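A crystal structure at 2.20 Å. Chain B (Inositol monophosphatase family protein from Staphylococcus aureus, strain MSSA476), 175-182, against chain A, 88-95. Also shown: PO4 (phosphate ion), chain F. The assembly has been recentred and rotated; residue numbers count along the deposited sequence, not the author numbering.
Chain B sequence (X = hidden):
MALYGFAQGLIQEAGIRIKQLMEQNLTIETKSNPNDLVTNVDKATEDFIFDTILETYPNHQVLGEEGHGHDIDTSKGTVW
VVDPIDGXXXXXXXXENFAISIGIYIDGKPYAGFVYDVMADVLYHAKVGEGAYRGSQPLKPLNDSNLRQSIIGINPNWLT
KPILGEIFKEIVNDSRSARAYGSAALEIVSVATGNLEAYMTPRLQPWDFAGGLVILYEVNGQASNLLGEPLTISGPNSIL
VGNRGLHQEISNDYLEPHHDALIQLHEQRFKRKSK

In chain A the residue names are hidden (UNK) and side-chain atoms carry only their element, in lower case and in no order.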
# COMPACT_ATOMS: atom_id res chain seq x y z
N SER B 175 9.17 4.24 14.61
CA SER B 175 9.35 3.42 13.41
C SER B 175 9.86 4.28 12.22
O SER B 175 9.66 5.48 12.20
CB SER B 175 8.08 2.60 13.14
OG SER B 175 7.02 3.42 12.69
N ARG B 176 10.58 3.69 11.29
CA ARG B 176 11.16 4.46 10.19
C ARG B 176 10.13 5.03 9.23
O ARG B 176 10.32 6.13 8.61
CB ARG B 176 12.06 3.56 9.38
CG ARG B 176 12.80 4.27 8.28
CD ARG B 176 13.82 5.23 8.87
NE ARG B 176 14.48 5.97 7.81
CZ ARG B 176 13.96 7.02 7.21
NH1 ARG B 176 12.78 7.50 7.58
NH2 ARG B 176 14.63 7.60 6.23
N SER B 177 9.07 4.23 9.03
CA SER B 177 7.88 4.68 8.34
C SER B 177 6.70 3.71 8.54
O SER B 177 6.84 2.67 9.22
CB SER B 177 8.14 4.85 6.83
OG SER B 177 7.17 5.67 6.27
N ALA B 178 5.54 4.08 7.97
CA ALA B 178 4.33 3.28 8.06
C ALA B 178 3.68 3.14 6.70
O ALA B 178 3.87 3.99 5.84
CB ALA B 178 3.36 3.87 9.04
N ARG B 179 2.90 2.08 6.54
CA ARG B 179 2.20 1.70 5.31
C ARG B 179 0.86 1.07 5.71
O ARG B 179 0.73 0.58 6.86
CB ARG B 179 2.96 0.62 4.54
CG ARG B 179 4.36 0.96 4.06
CD ARG B 179 4.36 1.87 2.86
NE ARG B 179 5.75 2.19 2.48
CZ ARG B 179 6.53 3.12 3.04
NH1 ARG B 179 6.10 3.90 4.04
NH2 ARG B 179 7.77 3.29 2.58
N ALA B 180 -0.11 1.06 4.78
CA ALA B 180 -1.41 0.42 4.96
C ALA B 180 -1.98 -0.02 3.61
O ALA B 180 -2.19 0.80 2.72
CB ALA B 180 -2.40 1.37 5.64
N TYR B 181 -2.23 -1.33 3.46
CA TYR B 181 -2.69 -1.96 2.20
C TYR B 181 -4.14 -2.39 2.22
O TYR B 181 -4.69 -2.67 1.18
CB TYR B 181 -1.80 -3.15 1.81
CG TYR B 181 -0.34 -2.81 1.82
CD1 TYR B 181 0.15 -1.79 1.04
CD2 TYR B 181 0.55 -3.50 2.59
CE1 TYR B 181 1.51 -1.46 1.05
CE2 TYR B 181 1.89 -3.18 2.60
CZ TYR B 181 2.35 -2.15 1.83
OH TYR B 181 3.67 -1.84 1.79
N GLY B 182 -4.75 -2.48 3.39
CA GLY B 182 -6.19 -2.74 3.47
C GLY B 182 -6.62 -4.19 3.31
O GLY B 182 -7.83 -4.45 3.10
N UNK A 88 12.41 5.54 -1.99
CA UNK A 88 13.69 4.91 -1.65
C UNK A 88 13.55 3.88 -0.51
O UNK A 88 14.20 2.83 -0.54
c UNK A 88 15.18 6.80 -2.52
c UNK A 88 14.80 5.95 -1.32
o UNK A 88 14.32 6.86 -0.36
N UNK A 89 12.75 4.17 0.50
CA UNK A 89 12.50 3.17 1.50
C UNK A 89 11.84 1.92 0.95
O UNK A 89 12.18 0.81 1.39
c UNK A 89 11.34 4.99 4.82
c UNK A 89 12.33 4.57 3.73
c UNK A 89 13.55 3.86 4.32
c UNK A 89 11.65 3.69 2.68
N UNK A 90 10.86 2.06 0.05
CA UNK A 90 10.31 0.87 -0.63
C UNK A 90 11.46 0.07 -1.32
O UNK A 90 11.60 -1.12 -1.12
o UNK A 90 7.76 1.54 0.35
c UNK A 90 7.86 1.64 -0.87
c UNK A 90 9.16 1.23 -1.60
n UNK A 90 6.89 2.10 -1.61
N UNK A 91 12.29 0.74 -2.09
CA UNK A 91 13.44 0.15 -2.67
C UNK A 91 14.33 -0.57 -1.63
O UNK A 91 14.70 -1.75 -1.82
c UNK A 91 15.49 0.70 -4.09
c UNK A 91 14.23 1.21 -3.44
c UNK A 91 16.73 0.15 -6.07
c UNK A 91 17.78 -0.11 -3.92
c UNK A 91 15.56 0.60 -5.46
c UNK A 91 17.84 -0.19 -5.30
c UNK A 91 16.61 0.34 -3.31
N UNK A 92 14.70 0.12 -0.55
CA UNK A 92 15.60 -0.50 0.43
C UNK A 92 14.94 -1.72 1.08
O UNK A 92 15.56 -2.78 1.11
c UNK A 92 16.07 0.50 1.51
c UNK A 92 17.00 1.51 0.86
c UNK A 92 16.79 -0.18 2.69
N UNK A 93 13.70 -1.59 1.54
CA UNK A 93 13.04 -2.68 2.30
C UNK A 93 12.27 -3.76 1.56
O UNK A 93 12.14 -4.88 2.09
c UNK A 93 12.10 -2.08 3.35
c UNK A 93 13.52 -0.31 4.60
c UNK A 93 12.85 -1.48 4.49
n UNK A 93 13.04 -2.15 5.67
n UNK A 93 14.06 -0.28 5.85
c UNK A 93 13.75 -1.40 6.48
N UNK A 94 11.70 -3.42 0.41
CA UNK A 94 10.81 -4.30 -0.33
C UNK A 94 11.35 -4.72 -1.71
O UNK A 94 10.77 -5.61 -2.33
c UNK A 94 7.48 -2.34 0.45
c UNK A 94 8.87 -2.93 0.72
o UNK A 94 7.25 -1.73 -0.61
n UNK A 94 6.56 -2.50 1.39
c UNK A 94 9.47 -3.58 -0.52
N UNK A 95 12.39 -4.02 -2.21
CA UNK A 95 12.93 -4.23 -3.56
C UNK A 95 11.90 -4.13 -4.69
O UNK A 95 11.99 -4.87 -5.70
o UNK A 95 13.44 -6.80 -1.04
n UNK A 95 15.01 -5.33 -0.30
c UNK A 95 13.69 -5.58 -3.68
c UNK A 95 14.85 -5.74 -2.72
c UNK A 95 14.37 -6.00 -1.27
P PO4 F . -5.52 -2.61 7.40
O1 PO4 F . -5.81 -3.80 6.49
O2 PO4 F . -5.22 -3.07 8.82
O3 PO4 F . -6.69 -1.69 7.44
O4 PO4 F . -4.38 -1.86 6.76
O HOH W 1 4.43 -0.20 -0.69

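Position 88 has three side-chain atoms. The first carbon carries one oxygen and one carbon. It makes no contact with the chain B stretch; CA-to-CB points sideways. A beta-branched hydroxyl is threonine, T88(A). Its backbone O accepts from N of position 92 at 2.8 Å, an early turn of the helix.

Position 89 has four carbons, forked at the second. CA-to-CB points toward chain B, and the residue has more area covered than any other here. One terminal carbon lies 3.8 Å from CG of R176(B) and 3.8 Å from CB of S177(B). The fork after a single methylene is leucine, L89(A). That terminal carbon is CD1, which also sits over one face of the R176(B) guanidinium. The contact is nonpolar packing beside a charged group.

Position 90 has two carbons, the second carrying one oxygen and one nitrogen. CA-to-CB points sideways, but the end of the side chain comes nearer. Its oxygen lies 2.8 Å from NH2 of R179(B) and 3.0 Å from NE of R179(B). A short amide is asparagine, N90(A); aspartate would carry two oxygens. Both arginine atoms donate to OD1, which lies at the edge of the guanidinium, near its plane.

Position 91 has one carbon and then a ring of six carbons, with no oxygen. It is out of reach of the chain B stretch and buried. This is phenylalanine, F91(A).

Position 92 has three carbons, the first carrying the other two. It too is out of reach. Branching at the first carbon gives valine, V92(A).

Position 93 has one carbon and a five-membered ring of three carbons and two nitrogens. CA-to-CB points toward chain B, but the nearest ring nitrogen stays 5.3 Å from CG of R176(B), too far for a contact. The ring is that of histidine, H93(A). Its ND1 is hydrogen-bonded elsewhere in the structure.

Position 94 has three carbons, the third carrying one oxygen and one nitrogen. The nitrogen lies 3.0 Å from OH of Y181(B). This longer amide is glutamine, Q94(A). NE2 donates to the tyrosine OH. Water 1 accepts from OH of Y181(B) at 3.1 Å and donates to OE1 of Q94(A) at 3.2 Å, so a water-mediated link joins the same two residues.

Position 95 has the same set of atoms as Q94(A): three carbons, then one oxygen and one nitrogen. It is exposed and far from the chain B stretch. It is glutamine, Q95(A), the first residue to leave helical geometry, with positive phi.

The contact sets a strand nearly at right angles to a helix, at 84°. L89(A) supplies the nonpolar part. R179(B) and Y181(B) reach the side-chain amides of N90(A) and Q94(A). The R179(B) guanidinium is also tied to its own chain: NH1 donates to OG of S177(B) at 3.0 Å and to O of A178(B) at 2.9 Å. This leaves NE and NH2 to meet OD1 of N90(A).

Chain A (88-95) TLNFVHQQ
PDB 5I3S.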